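Local atomic coordinates of SaTIE-TED (Staphylococcus aureus, PDB entry 6FX6), a protein that probably attaches covalently to host surface molecules through an internal thioester, as related Gram-positive surface adhesins do, though its function is not established. Residues A[119-122]-A[123-127]; A[99-102]-A[103-106]; A[78-81]-A[82-86]; A[89-93]-A[94-98]; A[37-41]-A[42-46]. All coordinates share one frame; numbering follows the deposited sequence.

Interaction 1. Residues A[119-122]-A[123-127]; sequences LNYE and ARKAD
Glu122 O accepts from Ala126 N at 3.0 Å in the first turns of helix 121-134, and the methyl of Ala123 lies against the Asn120 amide, 3.6 Å from ND2. Asn120 occupies the N-cap position; its side chain makes no capping bond but packs on Ala123, while Asn120 O accepts from Arg124 N. Lys125, the third main contributor, sets CB over one face of the Tyr121 ring. Its CG is anti to the backbone N (chi1 -180°) and the rest of the chain is extended, which carries CD past the ring rim to 4.1 Å from Tyr121 CE2. The ends of both side chains, Lys125 NZ and Tyr121 OH, then converge on Glu106 of helix 94-107. On another flank Arg124 bends at chi3, and its NH1 reaches Leu119 O at 3.0 Å; this bond is angled, with the donor above the carbonyl plane, and NH2 is left to pair with Asp91. The first turn is therefore fastened by a guanidinium that bridges a backbone carbonyl and an acid of a neighbouring loop, which probably limits rotation of the arginine head.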
# COMPACT_ATOMS: atom_id res chain seq x y z
N LEU A 119 -15.09 -16.40 -5.29
CA LEU A 119 -14.05 -15.39 -5.01
C LEU A 119 -13.39 -14.79 -6.24
O LEU A 119 -12.96 -13.64 -6.19
CB LEU A 119 -12.92 -15.94 -4.13
CG LEU A 119 -12.95 -15.47 -2.69
CD1 LEU A 119 -14.19 -16.00 -2.03
CD2 LEU A 119 -11.71 -15.95 -1.96
N ASN A 120 -13.28 -15.58 -7.31
CA ASN A 120 -12.52 -15.19 -8.49
C ASN A 120 -11.08 -14.87 -8.04
O ASN A 120 -10.53 -13.83 -8.39
CB ASN A 120 -13.21 -13.99 -9.18
CG ASN A 120 -12.79 -13.82 -10.63
OD1 ASN A 120 -12.59 -14.79 -11.36
ND2 ASN A 120 -12.67 -12.57 -11.06
N TYR A 121 -10.51 -15.79 -7.26
CA TYR A 121 -9.28 -15.50 -6.51
C TYR A 121 -8.06 -15.27 -7.39
O TYR A 121 -7.32 -14.31 -7.18
CB TYR A 121 -8.94 -16.62 -5.50
CG TYR A 121 -7.70 -16.33 -4.67
CD1 TYR A 121 -7.65 -15.23 -3.81
CD2 TYR A 121 -6.56 -17.15 -4.75
CE1 TYR A 121 -6.51 -14.95 -3.06
CE2 TYR A 121 -5.42 -16.88 -4.00
CZ TYR A 121 -5.40 -15.78 -3.15
OH TYR A 121 -4.27 -15.51 -2.40
N GLU A 122 -7.85 -16.15 -8.36
CA GLU A 122 -6.66 -16.06 -9.20
C GLU A 122 -6.62 -14.76 -9.99
O GLU A 122 -5.55 -14.15 -10.11
CB GLU A 122 -6.55 -17.28 -10.13
CG GLU A 122 -6.31 -18.60 -9.40
CD GLU A 122 -5.05 -18.59 -8.54
OE1 GLU A 122 -3.98 -18.22 -9.06
OE2 GLU A 122 -5.14 -18.95 -7.34
N ALA A 123 -7.77 -14.32 -10.50
CA ALA A 123 -7.87 -13.04 -11.23
C ALA A 123 -7.71 -11.83 -10.30
O ALA A 123 -7.09 -10.84 -10.68
CB ALA A 123 -9.19 -12.96 -11.98
N ARG A 124 -8.28 -11.90 -9.10
CA ARG A 124 -8.11 -10.84 -8.10
C ARG A 124 -6.66 -10.71 -7.65
O ARG A 124 -6.11 -9.60 -7.61
CB ARG A 124 -9.03 -11.06 -6.88
CG ARG A 124 -10.49 -10.70 -7.14
CD ARG A 124 -11.31 -10.67 -5.85
NE ARG A 124 -12.37 -9.66 -5.90
CZ ARG A 124 -13.57 -9.82 -6.47
NH1 ARG A 124 -13.92 -10.96 -7.05
NH2 ARG A 124 -14.44 -8.81 -6.44
N LYS A 125 -6.04 -11.85 -7.33
CA LYS A 125 -4.62 -11.91 -6.94
C LYS A 125 -3.70 -11.34 -8.02
O LYS A 125 -2.81 -10.54 -7.71
CB LYS A 125 -4.23 -13.36 -6.66
CG LYS A 125 -2.78 -13.58 -6.24
CD LYS A 125 -2.49 -15.07 -6.15
CE LYS A 125 -1.05 -15.32 -5.73
NZ LYS A 125 -0.78 -16.77 -5.56
N ALA A 126 -3.92 -11.75 -9.27
CA ALA A 126 -3.09 -11.32 -10.41
C ALA A 126 -3.10 -9.80 -10.60
O ALA A 126 -2.04 -9.20 -10.80
CB ALA A 126 -3.54 -12.01 -11.70
N ASP A 127 -4.28 -9.18 -10.52
CA ASP A 127 -4.41 -7.72 -10.63
C ASP A 127 -3.69 -6.98 -9.50
O ASP A 127 -3.17 -5.89 -9.72
CB ASP A 127 -5.88 -7.28 -10.70
CG ASP A 127 -6.07 -5.94 -11.43
OD1 ASP A 127 -5.78 -5.88 -12.65
OD2 ASP A 127 -6.50 -4.96 -10.79

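Interaction 2. Residues A[99-102]-A[103-106]; sequences ATQM and LIWE
Leu103 closes a turn of helix 94-107 by donating its backbone N to Ala99 O at 2.9 Å, and its CB packs 3.5 Å from that same oxygen. One residue on, Ile104 N meets Thr100 O in a nearly straight bond. CG1 of Ile104 comes 3.4 Å from Thr100 O, and the two side chains cross at a slant, with Ile104 CD1 4.2 Å from Thr100 CG2. Trp105 meets Gln101 through its ring. The indole is covered on one face by Gln101, whose CG is anti to the backbone N (chi1 178°) before the chain folds at chi2. CG sits over the six-membered ring in a CH-pi contact, 4.1 Å from the centroid, and the amide stacks on the indole with the planes 27° apart. Gln101 NE2 hovers near the rim and comes within 3.0 Å of Trp105 NE1; both are donors, so they do not bond to each other. Glu106 follows with a backbone bond to Met102 O, while its carboxylate turns to Tyr121 and Lys125. The spacing of Gln101 and Trp105 fits the glutamine motif of thioester domains, consistent with Gln101 being the acyl partner of Cys47, to whose backbone N it offers OE1; in this model the amide is intact, with NE2 in place. The stacked indole and this backbone donor together probably restrict the amide's rotation, and so the orientation of its carbon.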
# COMPACT_ATOMS: atom_id res chain seq x y z
N ALA A 99 -9.75 -11.59 -0.70
CA ALA A 99 -8.62 -11.87 -1.61
C ALA A 99 -7.34 -11.21 -1.11
O ALA A 99 -6.28 -11.83 -1.12
CB ALA A 99 -8.94 -11.41 -3.02
N THR A 100 -7.45 -9.97 -0.67
CA THR A 100 -6.31 -9.24 -0.13
C THR A 100 -5.77 -9.91 1.13
O THR A 100 -4.56 -10.13 1.24
CB THR A 100 -6.67 -7.76 0.14
OG1 THR A 100 -7.13 -7.17 -1.08
CG2 THR A 100 -5.47 -6.98 0.64
N GLN A 101 -6.66 -10.26 2.06
CA GLN A 101 -6.28 -11.01 3.27
C GLN A 101 -5.61 -12.33 2.91
O GLN A 101 -4.62 -12.70 3.52
CB GLN A 101 -7.50 -11.29 4.15
CG GLN A 101 -7.23 -12.09 5.42
CD GLN A 101 -6.36 -11.36 6.41
OE1 GLN A 101 -6.87 -10.68 7.31
NE2 GLN A 101 -5.04 -11.49 6.27
N MSE A 102 -6.18 -13.02 1.92
CA MSE A 102 -5.64 -14.31 1.48
C MSE A 102 -4.27 -14.20 0.86
O MSE A 102 -3.43 -15.09 1.04
CB MSE A 102 -6.58 -15.01 0.50
CG MSE A 102 -7.63 -15.83 1.25
SE MSE A 102 -9.05 -16.34 -0.01
CE MSE A 102 -8.04 -17.67 -1.06
N LEU A 103 -4.02 -13.11 0.12
CA LEU A 103 -2.71 -12.86 -0.48
C LEU A 103 -1.65 -12.49 0.57
O LEU A 103 -0.51 -12.95 0.48
CB LEU A 103 -2.79 -11.76 -1.55
CG LEU A 103 -1.51 -11.48 -2.36
CD1 LEU A 103 -0.90 -12.75 -2.91
CD2 LEU A 103 -1.81 -10.49 -3.48
N ILE A 104 -2.04 -11.66 1.53
CA ILE A 104 -1.21 -11.37 2.71
C ILE A 104 -0.83 -12.66 3.41
O ILE A 104 0.33 -12.87 3.74
CB ILE A 104 -1.94 -10.40 3.69
CG1 ILE A 104 -1.91 -8.98 3.12
CG2 ILE A 104 -1.30 -10.42 5.08
CD1 ILE A 104 -2.92 -8.04 3.75
N TRP A 105 -1.81 -13.54 3.62
CA TRP A 105 -1.57 -14.82 4.27
C TRP A 105 -0.69 -15.78 3.47
O TRP A 105 0.00 -16.59 4.08
CB TRP A 105 -2.89 -15.53 4.62
CG TRP A 105 -3.58 -15.03 5.84
CD1 TRP A 105 -3.13 -14.12 6.76
CD2 TRP A 105 -4.86 -15.46 6.31
NE1 TRP A 105 -4.06 -13.95 7.76
CE2 TRP A 105 -5.13 -14.77 7.51
CE3 TRP A 105 -5.80 -16.38 5.83
CZ2 TRP A 105 -6.31 -14.94 8.23
CZ3 TRP A 105 -6.98 -16.55 6.55
CH2 TRP A 105 -7.22 -15.84 7.74
N GLU A 106 -0.70 -15.71 2.14
CA GLU A 106 0.24 -16.49 1.31
C GLU A 106 1.70 -16.17 1.63
O GLU A 106 2.53 -17.07 1.63
CB GLU A 106 0.00 -16.30 -0.19
CG GLU A 106 -1.25 -17.00 -0.71
CD GLU A 106 -1.14 -17.47 -2.16
OE1 GLU A 106 -0.08 -18.04 -2.52
OE2 GLU A 106 -2.12 -17.30 -2.92

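Interaction 3. Residues A[78-81]-A[82-86]; sequences LTMI and SHFGY
Met80 and Phe84 are brought alongside each other by similar first torsions: CG lies anti to the carbonyl carbon in both, with chi1 -61° in Met80 and -67° in Phe84. A further bend at chi2 of Met80 (-63°) turns the selenium, which replaces sulfur in this selenomethionine, back toward the ring. SE approaches in the ring plane, at the edge, 3.9 Å from Phe84 CE2 and 5.2 Å from the centroid, so this is a Met-aromatic contact of the edge type. The two side chains point the same way. The adjoining rim atom, Phe84 CD2, lies 3.3 Å from Met80 O, whereas one face of the phenyl ring is taken by His83, its CD2 standing over the ring centre. The backbone beneath is helical, with Phe84 N bonded to Met80 O and His83 N to Thr79 O at 2.8 Å. Gly85 N reaches Ile81 O in a bent bond at 2.9 Å, its lack of a side chain letting the backbone press against that carbonyl, and the helix widens into a pi-type turn at 83-86. Beyond the contact, Met80 and Phe84 abut Val132 and Ser131 of helix 121-134. Another flank of helix 72-87 places Leu78 and Ile81 against Ile104 of helix 94-107, while Ser82 and Tyr86 rest on Phe46 of strand 43-47.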
# COMPACT_ATOMS: atom_id res chain seq x y z
N LEU A 78 3.82 -6.38 2.41
CA LEU A 78 2.56 -6.45 3.17
C LEU A 78 1.75 -5.15 3.09
O LEU A 78 0.53 -5.20 2.96
CB LEU A 78 2.82 -6.83 4.63
CG LEU A 78 3.34 -8.26 4.87
CD1 LEU A 78 3.94 -8.37 6.26
CD2 LEU A 78 2.25 -9.29 4.67
N THR A 79 2.43 -4.01 3.15
CA THR A 79 1.76 -2.71 3.05
C THR A 79 1.30 -2.42 1.61
O THR A 79 0.24 -1.82 1.41
CB THR A 79 2.64 -1.54 3.57
OG1 THR A 79 3.85 -1.46 2.82
CG2 THR A 79 2.98 -1.72 5.05
N MSE A 80 2.09 -2.87 0.63
CA MSE A 80 1.72 -2.77 -0.79
C MSE A 80 0.48 -3.56 -1.10
O MSE A 80 -0.40 -3.08 -1.82
CB MSE A 80 2.79 -3.33 -1.74
CG MSE A 80 4.16 -2.67 -1.68
SE MSE A 80 4.00 -0.80 -2.25
CE MSE A 80 3.82 0.05 -0.48
N ILE A 81 0.40 -4.78 -0.58
CA ILE A 81 -0.76 -5.63 -0.79
C ILE A 81 -1.99 -5.04 -0.11
O ILE A 81 -3.07 -5.01 -0.70
CB ILE A 81 -0.51 -7.08 -0.32
CG1 ILE A 81 0.59 -7.73 -1.19
CG2 ILE A 81 -1.78 -7.91 -0.42
CD1 ILE A 81 1.25 -8.93 -0.55
N SER A 82 -1.83 -4.57 1.13
CA SER A 82 -2.93 -3.92 1.83
C SER A 82 -3.40 -2.69 1.05
O SER A 82 -4.59 -2.55 0.77
CB SER A 82 -2.51 -3.53 3.24
OG SER A 82 -3.55 -2.84 3.92
N HIS A 83 -2.46 -1.83 0.66
CA HIS A 83 -2.79 -0.57 -0.00
C HIS A 83 -3.48 -0.76 -1.36
O HIS A 83 -4.62 -0.34 -1.55
CB HIS A 83 -1.54 0.30 -0.17
CG HIS A 83 -1.80 1.60 -0.86
ND1 HIS A 83 -2.37 2.68 -0.21
CD2 HIS A 83 -1.59 1.99 -2.14
CE1 HIS A 83 -2.49 3.68 -1.07
NE2 HIS A 83 -2.03 3.29 -2.24
N PHE A 84 -2.78 -1.40 -2.29
CA PHE A 84 -3.28 -1.58 -3.65
C PHE A 84 -4.38 -2.63 -3.75
O PHE A 84 -5.26 -2.53 -4.61
CB PHE A 84 -2.14 -1.92 -4.61
CG PHE A 84 -1.18 -0.79 -4.81
CD1 PHE A 84 -1.54 0.33 -5.56
CD2 PHE A 84 0.09 -0.82 -4.24
CE1 PHE A 84 -0.66 1.38 -5.75
CE2 PHE A 84 0.98 0.22 -4.42
CZ PHE A 84 0.61 1.33 -5.17
N GLY A 85 -4.34 -3.63 -2.87
CA GLY A 85 -5.33 -4.70 -2.85
C GLY A 85 -6.70 -4.26 -2.37
O GLY A 85 -7.71 -4.64 -2.95
N TYR A 86 -6.75 -3.45 -1.32
CA TYR A 86 -8.04 -3.07 -0.77
C TYR A 86 -8.22 -1.58 -0.52
O TYR A 86 -9.15 -0.99 -1.06
CB TYR A 86 -8.38 -3.89 0.48
CG TYR A 86 -9.83 -3.73 0.84
CD1 TYR A 86 -10.82 -4.40 0.11
CD2 TYR A 86 -10.23 -2.85 1.84
CE1 TYR A 86 -12.16 -4.22 0.40
CE2 TYR A 86 -11.58 -2.67 2.13
CZ TYR A 86 -12.53 -3.36 1.41
OH TYR A 86 -13.86 -3.19 1.70

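Interaction 4. Residues A[89-93]-A[94-98]; sequences NKDQS and DEQYI
Ser93 is the N-cap of helix 94-107, accepting from Gln96 N through OG at 3.2 Å. The loop that leads to it is built from two successive Asx turns, at Asn89 and Asp91. The compact part of the contact centres on Ser93 and Asp91. With chi1 66°, the serine OG lies between its own backbone N and carbonyl carbon, the crowded position, from which it can both cap the helix and donate to Asp91 OD1 at 2.8 Å. Ser93 N bonds to the same oxygen from the same face of the carboxylate plane, so OD1 holds the cap residue by two bonds. The second oxygen, OD2, pairs with Arg124 of helix 121-134 and also lies 3.3 Å from Gln96 CG, which lies over the face of the carboxylate that the serine also uses. Farther along the glutamine, the amide plane lies within 19° of that of Asn89, although the side chains cross at about a right angle, and NE2 bonds to Gly85 O, tying the helix start to the end of helix 72-87. Ser93 O completes the first turn with an almost straight bond from Tyr97 N. The other side of the loop is looser and more exposed. Here Gln92 points away from the helix and folds back on its own loop, with NE2 donating to Asn89 O at 2.8 Å. The link to the helix on this side runs through a water that donates to Gln92 O at 2.8 Å and to Asp94 OD1 at 2.6 Å.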
# COMPACT_ATOMS: atom_id res chain seq x y z
N ASN A 89 -8.08 0.49 -3.50
CA ASN A 89 -8.66 -0.23 -4.63
C ASN A 89 -10.07 0.28 -4.94
O ASN A 89 -10.83 0.63 -4.03
CB ASN A 89 -8.68 -1.73 -4.34
CG ASN A 89 -8.78 -2.56 -5.61
OD1 ASN A 89 -9.84 -2.62 -6.24
ND2 ASN A 89 -7.69 -3.21 -5.98
N LYS A 90 -10.41 0.32 -6.23
CA LYS A 90 -11.74 0.74 -6.69
C LYS A 90 -12.85 -0.20 -6.21
O LYS A 90 -13.95 0.25 -5.89
CB LYS A 90 -11.76 0.83 -8.22
CG LYS A 90 -10.87 1.92 -8.79
CD LYS A 90 -10.73 1.82 -10.30
CE LYS A 90 -9.75 2.87 -10.81
NZ LYS A 90 -9.74 2.94 -12.29
N ASP A 91 -12.53 -1.49 -6.16
CA ASP A 91 -13.43 -2.53 -5.67
C ASP A 91 -13.28 -2.68 -4.14
O ASP A 91 -12.25 -3.14 -3.66
CB ASP A 91 -13.12 -3.85 -6.40
CG ASP A 91 -14.11 -4.98 -6.08
OD1 ASP A 91 -15.01 -4.80 -5.24
OD2 ASP A 91 -13.97 -6.07 -6.68
N GLN A 92 -14.32 -2.30 -3.41
CA GLN A 92 -14.37 -2.45 -1.95
C GLN A 92 -15.20 -3.66 -1.50
O GLN A 92 -15.59 -3.75 -0.32
CB GLN A 92 -14.95 -1.17 -1.32
CG GLN A 92 -14.08 0.07 -1.51
CD GLN A 92 -12.77 -0.05 -0.76
OE1 GLN A 92 -12.75 -0.18 0.46
NE2 GLN A 92 -11.67 -0.02 -1.49
N SER A 93 -15.45 -4.61 -2.40
CA SER A 93 -16.30 -5.76 -2.10
C SER A 93 -15.68 -6.65 -1.03
O SER A 93 -14.46 -6.68 -0.86
CB SER A 93 -16.59 -6.60 -3.35
OG SER A 93 -15.43 -7.24 -3.86
N ASP A 94 -16.54 -7.37 -0.33
CA ASP A 94 -16.13 -8.43 0.60
C ASP A 94 -15.16 -9.40 -0.06
O ASP A 94 -14.20 -9.84 0.57
CB ASP A 94 -17.37 -9.20 1.10
CG ASP A 94 -18.28 -8.36 1.99
OD1 ASP A 94 -17.86 -7.29 2.50
OD2 ASP A 94 -19.44 -8.78 2.19
N GLU A 95 -15.39 -9.71 -1.33
CA GLU A 95 -14.51 -10.60 -2.08
C GLU A 95 -13.10 -10.02 -2.24
O GLU A 95 -12.12 -10.75 -2.08
CB GLU A 95 -15.13 -10.94 -3.45
CG GLU A 95 -16.34 -11.87 -3.40
CD GLU A 95 -17.66 -11.20 -3.02
OE1 GLU A 95 -17.69 -9.95 -2.84
OE2 GLU A 95 -18.68 -11.91 -2.90
N GLN A 96 -12.98 -8.72 -2.54
CA GLN A 96 -11.66 -8.06 -2.62
C GLN A 96 -10.93 -8.06 -1.29
O GLN A 96 -9.73 -8.34 -1.25
CB GLN A 96 -11.73 -6.60 -3.11
CG GLN A 96 -11.39 -6.37 -4.57
CD GLN A 96 -10.07 -6.95 -5.03
OE1 GLN A 96 -10.04 -7.85 -5.87
NE2 GLN A 96 -8.97 -6.43 -4.51
N TYR A 97 -11.63 -7.70 -0.21
CA TYR A 97 -11.05 -7.76 1.13
C TYR A 97 -10.51 -9.15 1.44
O TYR A 97 -9.40 -9.28 1.94
CB TYR A 97 -12.05 -7.35 2.22
CG TYR A 97 -11.43 -7.43 3.59
CD1 TYR A 97 -10.73 -6.35 4.13
CD2 TYR A 97 -11.48 -8.61 4.32
CE1 TYR A 97 -10.13 -6.44 5.38
CE2 TYR A 97 -10.88 -8.71 5.56
CZ TYR A 97 -10.21 -7.63 6.09
OH TYR A 97 -9.63 -7.75 7.33
N ILE A 98 -11.32 -10.17 1.17
CA ILE A 98 -10.94 -11.56 1.42
C ILE A 98 -9.72 -11.93 0.59
O ILE A 98 -8.77 -12.53 1.11
CB ILE A 98 -12.11 -12.54 1.15
CG1 ILE A 98 -13.15 -12.39 2.25
CG2 ILE A 98 -11.63 -13.98 1.11
CD1 ILE A 98 -14.46 -13.10 1.97
O HOH W 1 -16.29 -5.31 1.88

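Interaction 5. Residues A[37-41]-A[42-46]; sequences KFYVN and GEIAF
The Tyr39 ring meets Gly42 O at its edge and in its plane, 3.8 Å from CD2, while Ile44 slants in with CD1 only 3.3 Å from Tyr39 CE2, a tight contact. The Phe38 ring has Ala45 O near its plane at one edge. These rings belong to strand 30-40 of an antiparallel beta hairpin with strand 43-47, joined by a type I' turn from Val40 to Glu43. Asn41 and Gly42 form the turn with positive phi, as this tight two-residue connection requires. Tyr39 and Ile44, a non-hydrogen-bonded pair, lie on one face of the sheet, side by side and pointing the same way. Ile44 CG1 is anti to the carbonyl carbon (chi1 -61°), and the next bend brings CD1 over toward the phenol. Lys37, extended along the same face, lays CE 3.9 Å from Ile44 CD1 and donates NZ to Tyr39 OH at 3.0 Å, with Tyr86 OH as a further partner. Phe38, Val40 and Ala45 occupy the reverse face, where Ala45 CB touches both Phe38 CB and Val40 CG2. On the Ile44 side Phe46 stacks on Tyr97, while Ala45 packs against strand 220-222, so the hairpin joins the central helices to the rest of its sheet. Across its closing pair, Val40 N donates to Glu43 O at 2.9 Å and Glu43 N returns a bond to Val40 O at 3.0 Å.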
# COMPACT_ATOMS: atom_id res chain seq x y z
N LYS A 37 -13.84 -9.06 8.76
CA LYS A 37 -13.27 -7.84 8.18
C LYS A 37 -12.93 -6.93 9.35
O LYS A 37 -13.82 -6.33 9.96
CB LYS A 37 -14.26 -7.17 7.23
CG LYS A 37 -13.67 -6.02 6.43
CD LYS A 37 -14.74 -5.31 5.64
CE LYS A 37 -14.15 -4.23 4.75
NZ LYS A 37 -15.22 -3.45 4.07
N PHE A 38 -11.64 -6.83 9.66
CA PHE A 38 -11.17 -6.12 10.84
C PHE A 38 -11.09 -4.62 10.64
O PHE A 38 -10.66 -4.14 9.58
CB PHE A 38 -9.79 -6.63 11.26
CG PHE A 38 -9.75 -8.09 11.62
CD1 PHE A 38 -10.33 -8.55 12.80
CD2 PHE A 38 -9.11 -9.02 10.78
CE1 PHE A 38 -10.28 -9.90 13.14
CE2 PHE A 38 -9.07 -10.37 11.11
CZ PHE A 38 -9.65 -10.81 12.29
N TYR A 39 -11.50 -3.88 11.67
CA TYR A 39 -11.31 -2.43 11.75
C TYR A 39 -10.61 -2.10 13.06
O TYR A 39 -10.91 -2.71 14.08
CB TYR A 39 -12.66 -1.70 11.70
CG TYR A 39 -13.36 -1.76 10.36
CD1 TYR A 39 -14.03 -2.92 9.96
CD2 TYR A 39 -13.37 -0.66 9.50
CE1 TYR A 39 -14.68 -2.98 8.74
CE2 TYR A 39 -14.02 -0.71 8.27
CZ TYR A 39 -14.67 -1.87 7.90
OH TYR A 39 -15.31 -1.94 6.68
N VAL A 40 -9.69 -1.14 13.02
CA VAL A 40 -9.07 -0.59 14.23
C VAL A 40 -9.12 0.92 14.11
O VAL A 40 -8.52 1.50 13.21
CB VAL A 40 -7.60 -1.04 14.41
CG1 VAL A 40 -7.03 -0.51 15.72
CG2 VAL A 40 -7.49 -2.57 14.36
N ASN A 41 -9.87 1.54 15.03
CA ASN A 41 -10.09 2.99 15.06
C ASN A 41 -10.51 3.58 13.70
O ASN A 41 -10.00 4.60 13.27
CB ASN A 41 -8.85 3.70 15.63
CG ASN A 41 -9.18 5.03 16.30
OD1 ASN A 41 -8.52 6.03 16.08
ND2 ASN A 41 -10.21 5.03 17.14
N GLY A 42 -11.45 2.90 13.05
CA GLY A 42 -11.95 3.29 11.74
C GLY A 42 -11.19 2.75 10.54
O GLY A 42 -11.72 2.76 9.44
N GLU A 43 -9.96 2.26 10.74
CA GLU A 43 -9.08 1.90 9.62
C GLU A 43 -9.10 0.40 9.35
O GLU A 43 -9.17 -0.40 10.27
CB GLU A 43 -7.65 2.39 9.90
CG GLU A 43 -7.60 3.80 10.49
CD GLU A 43 -6.34 4.57 10.15
OE1 GLU A 43 -5.53 4.82 11.07
OE2 GLU A 43 -6.17 4.94 8.96
N ILE A 44 -9.01 0.04 8.07
CA ILE A 44 -9.07 -1.35 7.65
C ILE A 44 -7.80 -2.07 8.11
O ILE A 44 -6.68 -1.59 7.88
CB ILE A 44 -9.18 -1.48 6.11
CG1 ILE A 44 -10.46 -0.81 5.59
CG2 ILE A 44 -9.13 -2.95 5.68
CD1 ILE A 44 -11.75 -1.48 6.01
N ALA A 45 -7.99 -3.21 8.76
CA ALA A 45 -6.89 -4.03 9.26
C ALA A 45 -6.97 -5.45 8.70
O ALA A 45 -8.02 -5.88 8.22
CB ALA A 45 -6.90 -4.05 10.79
N PHE A 46 -5.84 -6.16 8.77
CA PHE A 46 -5.74 -7.54 8.32
C PHE A 46 -5.09 -8.39 9.40
O PHE A 46 -4.23 -7.90 10.12
CB PHE A 46 -4.91 -7.62 7.04
CG PHE A 46 -5.59 -7.02 5.85
CD1 PHE A 46 -6.53 -7.76 5.14
CD2 PHE A 46 -5.32 -5.72 5.46
CE1 PHE A 46 -7.18 -7.21 4.05
CE2 PHE A 46 -5.96 -5.16 4.37
CZ PHE A 46 -6.90 -5.91 3.67

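From the N terminus the order is interaction 5, then 3, 4, 2 and 1. Each joins adjoining segments, so all five are in series and none nests in or crosses another; interaction 5 closes a hairpin turn, the others turns of helices or a helix start. The hairpin leans on interactions 3 and 4 through Tyr86 and Tyr97, and on interaction 2 through Phe46. Interactions 4 and 2 are consecutive parts of helix 94-107, whose start is tied back to helix 72-87 of interaction 3. Residues 119-127 then dock on interactions 4 and 2: Arg124 on the former, Tyr121 and Lys125 on the latter. The three helices and the sheet are thereby joined.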